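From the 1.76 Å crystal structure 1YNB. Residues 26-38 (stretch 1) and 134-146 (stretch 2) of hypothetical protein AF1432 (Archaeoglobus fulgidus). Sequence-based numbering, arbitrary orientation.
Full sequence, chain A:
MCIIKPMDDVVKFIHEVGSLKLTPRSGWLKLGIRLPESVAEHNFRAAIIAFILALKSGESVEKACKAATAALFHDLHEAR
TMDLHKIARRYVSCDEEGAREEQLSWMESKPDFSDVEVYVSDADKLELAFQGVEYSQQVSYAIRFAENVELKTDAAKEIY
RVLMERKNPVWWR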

ATOM      1  N   SER A  26      12.053   7.785 -11.821  1.00 18.18           N
ATOM      2  CA  SER A  26      12.234   7.707 -13.280  1.00 19.41           C
ATOM      3  C   SER A  26      13.077   6.660 -13.936  1.00 18.62           C
ATOM      4  O   SER A  26      12.808   6.330 -15.119  1.00 19.42           O
ATOM      5  N   GLY A  27      14.096   6.182 -13.232  1.00 18.20           N
ATOM      6  CA  GLY A  27      15.009   5.172 -13.752  1.00 19.04           C
ATOM      7  C   GLY A  27      14.305   3.908 -14.174  1.00 20.74           C
ATOM      8  O   GLY A  27      14.750   3.204 -15.104  1.00 20.51           O
ATOM      9  N   TRP A  28      13.191   3.597 -13.504  1.00 17.93           N
ATOM     10  CA  TRP A  28      12.438   2.401 -13.856  1.00 17.09           C
ATOM     11  C   TRP A  28      11.629   2.456 -15.146  1.00 16.53           C
ATOM     12  O   TRP A  28      11.341   1.406 -15.720  1.00 18.30           O
ATOM     13  N   LEU A  29      11.219   3.645 -15.555  1.00 18.43           N
ATOM     14  CA  LEU A  29      10.382   3.795 -16.727  1.00 17.39           C
ATOM     15  C   LEU A  29      10.987   3.217 -17.997  1.00 19.25           C
ATOM     16  O   LEU A  29      10.258   2.635 -18.792  1.00 16.44           O
ATOM     17  N   LYS A  30      12.296   3.396 -18.190  1.00 19.74           N
ATOM     18  CA  LYS A  30      12.917   2.870 -19.405  1.00 21.63           C
ATOM     19  C   LYS A  30      12.969   1.352 -19.421  1.00 22.87           C
ATOM     20  O   LYS A  30      13.166   0.743 -20.502  1.00 23.95           O
ATOM     21  N   LEU A  31      12.785   0.717 -18.263  1.00 19.76           N
ATOM     22  CA  LEU A  31      12.761  -0.738 -18.209  1.00 21.24           C
ATOM     23  C   LEU A  31      11.377  -1.257 -18.557  1.00 20.94           C
ATOM     24  O   LEU A  31      11.161  -2.472 -18.549  1.00 21.65           O
ATOM     25  N   GLY A  32      10.450  -0.343 -18.801  1.00 20.23           N
ATOM     26  CA  GLY A  32       9.081  -0.707 -19.172  1.00 20.99           C
ATOM     27  C   GLY A  32       8.123  -0.932 -18.021  1.00 22.93           C
ATOM     28  O   GLY A  32       6.987  -1.350 -18.223  1.00 23.98           O
ATOM     29  N   ILE A  33       8.573  -0.634 -16.803  1.00 21.20           N
ATOM     30  CA  ILE A  33       7.722  -0.762 -15.615  1.00 20.34           C
ATOM     31  C   ILE A  33       6.758   0.395 -15.667  1.00 19.86           C
ATOM     32  O   ILE A  33       7.132   1.545 -15.541  1.00 18.19           O
ATOM     33  N   ARG A  34       5.481   0.096 -15.880  1.00 19.24           N
ATOM     34  CA  ARG A  34       4.494   1.147 -16.070  1.00 22.66           C
ATOM     35  C   ARG A  34       4.033   2.044 -14.951  1.00 22.55           C
ATOM     36  O   ARG A  34       3.743   3.220 -15.174  1.00 25.92           O
ATOM     37  N   LEU A  35       3.887   1.506 -13.770  1.00 22.46           N
ATOM     38  CA  LEU A  35       3.439   2.370 -12.658  1.00 23.89           C
ATOM     39  C   LEU A  35       4.482   2.071 -11.635  1.00 20.76           C
ATOM     40  O   LEU A  35       4.267   1.250 -10.739  1.00 22.33           O
ATOM     41  N   PRO A  36       5.652   2.686 -11.780  1.00 18.63           N
ATOM     42  CA  PRO A  36       6.699   2.403 -10.811  1.00 15.54           C
ATOM     43  C   PRO A  36       6.465   3.123  -9.477  1.00 12.22           C
ATOM     44  O   PRO A  36       5.626   3.988  -9.380  1.00 12.95           O
ATOM     45  N   GLU A  37       7.281   2.782  -8.483  1.00 15.10           N
ATOM     46  CA  GLU A  37       7.196   3.465  -7.180  1.00 12.94           C
ATOM     47  C   GLU A  37       7.348   4.984  -7.406  1.00 14.69           C
ATOM     48  O   GLU A  37       7.967   5.439  -8.391  1.00 14.84           O
ATOM     49  N   SER A  38       6.815   5.780  -6.482  1.00 11.60           N
ATOM     50  CA  SER A  38       6.909   7.239  -6.558  1.00 13.36           C
ATOM     51  C   SER A  38       8.132   7.629  -5.689  1.00 14.75           C
ATOM     52  O   SER A  38       8.648   6.808  -4.909  1.00 15.41           O
ATOM     53  N   GLU A 134      13.123  -6.672  -6.055  1.00 16.39           N
ATOM     54  CA  GLU A 134      11.654  -6.873  -6.142  1.00 15.94           C
ATOM     55  C   GLU A 134      11.181  -6.744  -7.591  1.00 17.75           C
ATOM     56  O   GLU A 134      10.365  -7.551  -8.059  1.00 20.07           O
ATOM     57  N   TYR A 135      11.680  -5.749  -8.308  1.00 15.65           N
ATOM     58  CA  TYR A 135      11.254  -5.574  -9.701  1.00 16.12           C
ATOM     59  C   TYR A 135      11.843  -6.606 -10.663  1.00 16.10           C
ATOM     60  O   TYR A 135      11.286  -6.814 -11.757  1.00 19.49           O
ATOM     61  N   SER A 136      12.939  -7.245 -10.268  1.00 15.67           N
ATOM     62  CA  SER A 136      13.598  -8.243 -11.124  1.00 18.68           C
ATOM     63  C   SER A 136      12.680  -9.415 -11.427  1.00 22.02           C
ATOM     64  O   SER A 136      12.855 -10.090 -12.444  1.00 22.52           O
ATOM     65  N   GLN A 137      11.670  -9.607 -10.579  1.00 21.91           N
ATOM     66  CA  GLN A 137      10.695 -10.690 -10.775  1.00 25.22           C
ATOM     67  C   GLN A 137       9.762 -10.385 -11.963  1.00 25.53           C
ATOM     68  O   GLN A 137       9.104 -11.311 -12.482  1.00 27.66           O
ATOM     69  N   GLN A 138       9.708  -9.116 -12.390  1.00 24.05           N
ATOM     70  CA  GLN A 138       8.889  -8.639 -13.528  1.00 26.08           C
ATOM     71  C   GLN A 138       9.755  -8.418 -14.743  1.00 26.70           C
ATOM     72  O   GLN A 138       9.396  -8.796 -15.870  1.00 27.07           O
ATOM     73  N   VAL A 139      10.881  -7.743 -14.519  1.00 23.97           N
ATOM     74  CA  VAL A 139      11.823  -7.438 -15.580  1.00 22.90           C
ATOM     75  C   VAL A 139      13.205  -7.790 -15.063  1.00 22.90           C
ATOM     76  O   VAL A 139      13.735  -7.150 -14.131  1.00 19.92           O
ATOM     77  N   SER A 140      13.787  -8.831 -15.649  1.00 21.86           N
ATOM     78  CA  SER A 140      15.068  -9.324 -15.196  1.00 23.19           C
ATOM     79  C   SER A 140      16.140  -8.292 -14.997  1.00 21.47           C
ATOM     80  O   SER A 140      16.864  -8.358 -14.013  1.00 20.43           O
ATOM     81  N   TYR A 141      16.233  -7.358 -15.941  1.00 21.65           N
ATOM     82  CA  TYR A 141      17.278  -6.345 -15.924  1.00 23.87           C
ATOM     83  C   TYR A 141      17.223  -5.446 -14.678  1.00 24.33           C
ATOM     84  O   TYR A 141      18.223  -4.842 -14.313  1.00 24.23           O
ATOM     85  N   ALA A 142      16.061  -5.371 -14.042  1.00 22.61           N
ATOM     86  CA  ALA A 142      15.942  -4.534 -12.825  1.00 23.14           C
ATOM     87  C   ALA A 142      17.026  -4.887 -11.810  1.00 20.95           C
ATOM     88  O   ALA A 142      17.410  -4.041 -11.011  1.00 23.72           O
ATOM     89  N   ILE A 143      17.509  -6.125 -11.822  1.00 22.54           N
ATOM     90  CA  ILE A 143      18.520  -6.562 -10.864  1.00 23.41           C
ATOM     91  C   ILE A 143      19.816  -5.764 -10.959  1.00 24.36           C
ATOM     92  O   ILE A 143      20.592  -5.759 -10.004  1.00 24.01           O
ATOM     93  N   ARG A 144      20.048  -5.086 -12.080  1.00 25.26           N
ATOM     94  CA  ARG A 144      21.279  -4.326 -12.220  1.00 27.35           C
ATOM     95  C   ARG A 144      21.315  -3.162 -11.238  1.00 26.50           C
ATOM     96  O   ARG A 144      22.404  -2.716 -10.849  1.00 24.66           O
ATOM     97  N   PHE A 145      20.145  -2.634 -10.881  1.00 25.68           N
ATOM     98  CA  PHE A 145      20.103  -1.520  -9.925  1.00 26.34           C
ATOM     99  C   PHE A 145      20.506  -1.992  -8.521  1.00 25.15           C
ATOM    100  O   PHE A 145      20.709  -1.169  -7.624  1.00 28.33           O
ATOM    101  N   ALA A 146      20.584  -3.298  -8.304  1.00 25.02           N
ATOM    102  CA  ALA A 146      20.976  -3.822  -7.013  1.00 25.57           C
ATOM    103  C   ALA A 146      22.395  -4.370  -7.045  1.00 26.91           C
ATOM    104  O   ALA A 146      22.862  -4.874  -6.039  1.00 27.96           O
TER

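Contact begins at Gly 27, where an ideal CB would lie a tight 3.4 Å from Phe 145 CE1; the absent side chain leaves room for that ring. Trp 28 (chi1 m, -51°) leaves its CA sideways, yet its indole reaches stretch 2. Tyr 135 (m) presents its edge to the indole face, with six-membered-ring centroid to Tyr 135 centroid 4.8 Å and planes at 81°. The Phe 145 ring (m) meets the indole obliquely at 46°, Trp 28 CZ3 lying 3.4 Å from Phe 145 CD2. Trp 28 NE1 donates to Glu 37 OE1 (2.7 Å, 168°), a nearly linear bond that ties the indole to its own stretch. Lys 30 (p) folds back, its NZ donating to Gly 27 O at 2.8 Å.

Leu 31 (m, p) points toward stretch 2: its CD2 approaches Ala 142 CA at 3.6 Å and Phe 145 CE2, at the ring edge, at 3.7 Å. Ile 33 (m, t) also points in, placing CD1 over the Tyr 135 face, 4.1 Å from the centroid and 26° off the normal.

The Tyr 135 hydroxyl supplies the polar link. Glu 37 N donates to Tyr 135 OH (2.8 Å, 140°), while water 1, 2.7 Å from Tyr 135 OH, donates to Leu 35 O at 2.9 Å, bridging the stretches.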

ATOM      1  CB  SER A  26      12.693   9.078 -13.812  1.00 18.90           C
ATOM      2  OG  SER A  26      13.985   9.375 -13.287  1.00 25.19           O
ATOM      3  CB  TRP A  28      11.437   2.046 -12.787  1.00 13.86           C
ATOM      4  CG  TRP A  28      12.028   1.968 -11.382  1.00 14.77           C
ATOM      5  CD1 TRP A  28      11.703   2.778 -10.333  1.00 13.61           C
ATOM      6  CD2 TRP A  28      13.015   1.047 -10.908  1.00 15.41           C
ATOM      7  NE1 TRP A  28      12.438   2.416  -9.210  1.00 14.37           N
ATOM      8  CE2 TRP A  28      13.253   1.353  -9.541  1.00 14.39           C
ATOM      9  CE3 TRP A  28      13.737  -0.009 -11.499  1.00 13.88           C
ATOM     10  CZ2 TRP A  28      14.170   0.647  -8.775  1.00 15.16           C
ATOM     11  CZ3 TRP A  28      14.661  -0.712 -10.737  1.00 14.11           C
ATOM     12  CH2 TRP A  28      14.869  -0.382  -9.377  1.00 15.31           C
ATOM     13  CB  LEU A  29      10.056   5.263 -16.965  1.00 19.63           C
ATOM     14  CG  LEU A  29       9.306   5.929 -15.791  1.00 19.53           C
ATOM     15  CD1 LEU A  29       9.359   7.438 -15.976  1.00 19.97           C
ATOM     16  CD2 LEU A  29       7.887   5.411 -15.723  1.00 22.51           C
ATOM     17  CB  LYS A  30      14.309   3.474 -19.614  1.00 25.34           C
ATOM     18  CG  LYS A  30      15.322   3.087 -18.598  1.00 28.01           C
ATOM     19  CD  LYS A  30      16.608   3.883 -18.847  1.00 31.85           C
ATOM     20  CE  LYS A  30      17.665   3.580 -17.793  1.00 34.77           C
ATOM     21  NZ  LYS A  30      17.183   3.867 -16.379  1.00 35.26           N
ATOM     22  CB  LEU A  31      13.123  -1.253 -16.826  1.00 22.97           C
ATOM     23  CG  LEU A  31      14.593  -1.426 -16.486  1.00 25.14           C
ATOM     24  CD1 LEU A  31      15.283  -0.104 -16.653  1.00 28.58           C
ATOM     25  CD2 LEU A  31      14.748  -1.959 -15.048  1.00 27.55           C
ATOM     26  CB  ILE A  33       8.571  -0.727 -14.319  1.00 22.50           C
ATOM     27  CG1 ILE A  33       9.477  -1.955 -14.293  1.00 23.12           C
ATOM     28  CG2 ILE A  33       7.655  -0.714 -13.094  1.00 22.32           C
ATOM     29  CD1 ILE A  33      10.709  -1.821 -13.405  1.00 24.26           C
ATOM     30  CB  ARG A  34       3.252   0.555 -16.748  1.00 24.49           C
ATOM     31  CG  ARG A  34       3.543   0.180 -18.174  1.00 28.08           C
ATOM     32  CD  ARG A  34       3.719   1.462 -19.007  1.00 29.77           C
ATOM     33  NE  ARG A  34       2.504   1.774 -19.775  1.00 29.71           N
ATOM     34  CZ  ARG A  34       2.240   2.951 -20.339  1.00 30.50           C
ATOM     35  NH1 ARG A  34       3.081   3.974 -20.208  1.00 30.42           N
ATOM     36  NH2 ARG A  34       1.172   3.090 -21.116  1.00 29.74           N
ATOM     37  CB  LEU A  35       2.093   1.897 -12.132  1.00 26.22           C
ATOM     38  CG  LEU A  35       0.982   2.130 -13.147  1.00 29.77           C
ATOM     39  CD1 LEU A  35      -0.287   1.361 -12.725  1.00 32.60           C
ATOM     40  CD2 LEU A  35       0.711   3.610 -13.219  1.00 31.02           C
ATOM     41  CB  PRO A  36       7.941   2.939 -11.501  1.00 15.30           C
ATOM     42  CG  PRO A  36       7.418   4.130 -12.172  1.00 16.29           C
ATOM     43  CD  PRO A  36       6.099   3.676 -12.777  1.00 17.79           C
ATOM     44  CB  GLU A  37       8.343   2.970  -6.285  1.00 14.02           C
ATOM     45  CG  GLU A  37       9.692   2.867  -7.009  1.00 13.00           C
ATOM     46  CD  GLU A  37      10.886   3.279  -6.130  1.00 16.02           C
ATOM     47  OE1 GLU A  37      11.998   3.409  -6.687  1.00 15.92           O
ATOM     48  OE2 GLU A  37      10.691   3.437  -4.890  1.00 15.12           O
ATOM     49  CB  SER A  38       5.636   7.911  -5.987  1.00 14.96           C
ATOM     50  OG  SER A  38       5.492   7.608  -4.606  1.00 16.08           O
ATOM     51  CB  GLU A 134      10.928  -5.844  -5.257  1.00 15.70           C
ATOM     52  CG  GLU A 134      11.181  -6.180  -3.794  1.00 16.33           C
ATOM     53  CD  GLU A 134      11.127  -4.976  -2.836  1.00 17.15           C
ATOM     54  OE1 GLU A 134      11.373  -5.217  -1.627  1.00 19.25           O
ATOM     55  OE2 GLU A 134      10.838  -3.838  -3.271  1.00 15.79           O
ATOM     56  CB  TYR A 135      11.601  -4.168 -10.207  1.00 14.94           C
ATOM     57  CG  TYR A 135      10.682  -3.048  -9.738  1.00 16.19           C
ATOM     58  CD1 TYR A 135       9.326  -3.289  -9.440  1.00 13.75           C
ATOM     59  CD2 TYR A 135      11.125  -1.734  -9.699  1.00 14.46           C
ATOM     60  CE1 TYR A 135       8.451  -2.242  -9.133  1.00 16.34           C
ATOM     61  CE2 TYR A 135      10.264  -0.670  -9.390  1.00 14.27           C
ATOM     62  CZ  TYR A 135       8.930  -0.924  -9.112  1.00 14.41           C
ATOM     63  OH  TYR A 135       8.063   0.079  -8.809  1.00 16.57           O
ATOM     64  CB  SER A 136      14.911  -8.745 -10.495  1.00 18.91           C
ATOM     65  OG  SER A 136      14.673  -9.647  -9.421  1.00 22.00           O
ATOM     66  CB  GLN A 137       9.876 -10.890  -9.495  1.00 26.49           C
ATOM     67  CG  GLN A 137      10.718 -10.773  -8.196  1.00 33.33           C
ATOM     68  CD  GLN A 137      11.854 -11.793  -8.110  1.00 36.73           C
ATOM     69  OE1 GLN A 137      13.018 -11.425  -7.904  1.00 40.11           O
ATOM     70  NE2 GLN A 137      11.521 -13.077  -8.245  1.00 36.61           N
ATOM     71  CB  GLN A 138       8.271  -7.279 -13.264  1.00 27.61           C
ATOM     72  CG  GLN A 138       7.041  -7.214 -12.425  1.00 32.24           C
ATOM     73  CD  GLN A 138       6.769  -5.755 -11.975  1.00 34.18           C
ATOM     74  OE1 GLN A 138       6.608  -4.823 -12.803  1.00 34.04           O
ATOM     75  NE2 GLN A 138       6.740  -5.554 -10.667  1.00 34.87           N
ATOM     76  CB  VAL A 139      11.742  -5.953 -15.945  1.00 25.71           C
ATOM     77  CG1 VAL A 139      12.771  -5.641 -17.006  1.00 27.69           C
ATOM     78  CG2 VAL A 139      10.321  -5.624 -16.464  1.00 27.82           C
ATOM     79  CB  SER A 140      15.602 -10.388 -16.162  1.00 25.91           C
ATOM     80  OG  SER A 140      14.760 -11.529 -16.061  1.00 33.31           O
ATOM     81  CB  TYR A 141      17.188  -5.483 -17.173  1.00 29.23           C
ATOM     82  CG  TYR A 141      18.405  -4.604 -17.375  1.00 33.94           C
ATOM     83  CD1 TYR A 141      19.573  -5.124 -17.934  1.00 37.41           C
ATOM     84  CD2 TYR A 141      18.383  -3.251 -17.024  1.00 35.39           C
ATOM     85  CE1 TYR A 141      20.696  -4.315 -18.148  1.00 38.23           C
ATOM     86  CE2 TYR A 141      19.489  -2.436 -17.231  1.00 37.52           C
ATOM     87  CZ  TYR A 141      20.641  -2.980 -17.797  1.00 38.20           C
ATOM     88  OH  TYR A 141      21.740  -2.187 -18.025  1.00 42.98           O
ATOM     89  CB  ALA A 142      14.577  -4.722 -12.190  1.00 21.15           C
ATOM     90  CB  ILE A 143      18.843  -8.104 -10.987  1.00 23.70           C
ATOM     91  CG1 ILE A 143      19.543  -8.599  -9.714  1.00 24.23           C
ATOM     92  CG2 ILE A 143      19.738  -8.403 -12.207  1.00 25.58           C
ATOM     93  CD1 ILE A 143      18.607  -8.648  -8.508  1.00 22.96           C
ATOM     94  CB  ARG A 144      21.441  -3.759 -13.636  1.00 31.11           C
ATOM     95  CG  ARG A 144      21.666  -4.786 -14.737  1.00 36.08           C
ATOM     96  CD  ARG A 144      22.793  -5.749 -14.394  1.00 42.89           C
ATOM     97  NE  ARG A 144      23.259  -6.503 -15.558  1.00 47.86           N
ATOM     98  CZ  ARG A 144      22.485  -7.231 -16.362  1.00 50.06           C
ATOM     99  NH1 ARG A 144      21.174  -7.326 -16.143  1.00 51.01           N
ATOM    100  NH2 ARG A 144      23.029  -7.858 -17.407  1.00 52.15           N
ATOM    101  CB  PHE A 145      18.693  -0.884  -9.873  1.00 28.37           C
ATOM    102  CG  PHE A 145      18.312  -0.078 -11.104  1.00 31.70           C
ATOM    103  CD1 PHE A 145      18.465   1.316 -11.126  1.00 34.40           C
ATOM    104  CD2 PHE A 145      17.734  -0.702 -12.210  1.00 33.33           C
ATOM    105  CE1 PHE A 145      18.037   2.080 -12.225  1.00 35.59           C
ATOM    106  CE2 PHE A 145      17.303   0.050 -13.315  1.00 34.97           C
ATOM    107  CZ  PHE A 145      17.451   1.442 -13.322  1.00 35.17           C
ATOM    108  CB  ALA A 146      20.041  -4.926  -6.576  1.00 24.80           C
TER
HETATM  109  O   HOH W   1       5.466  -0.650  -8.868  1.00 32.95           O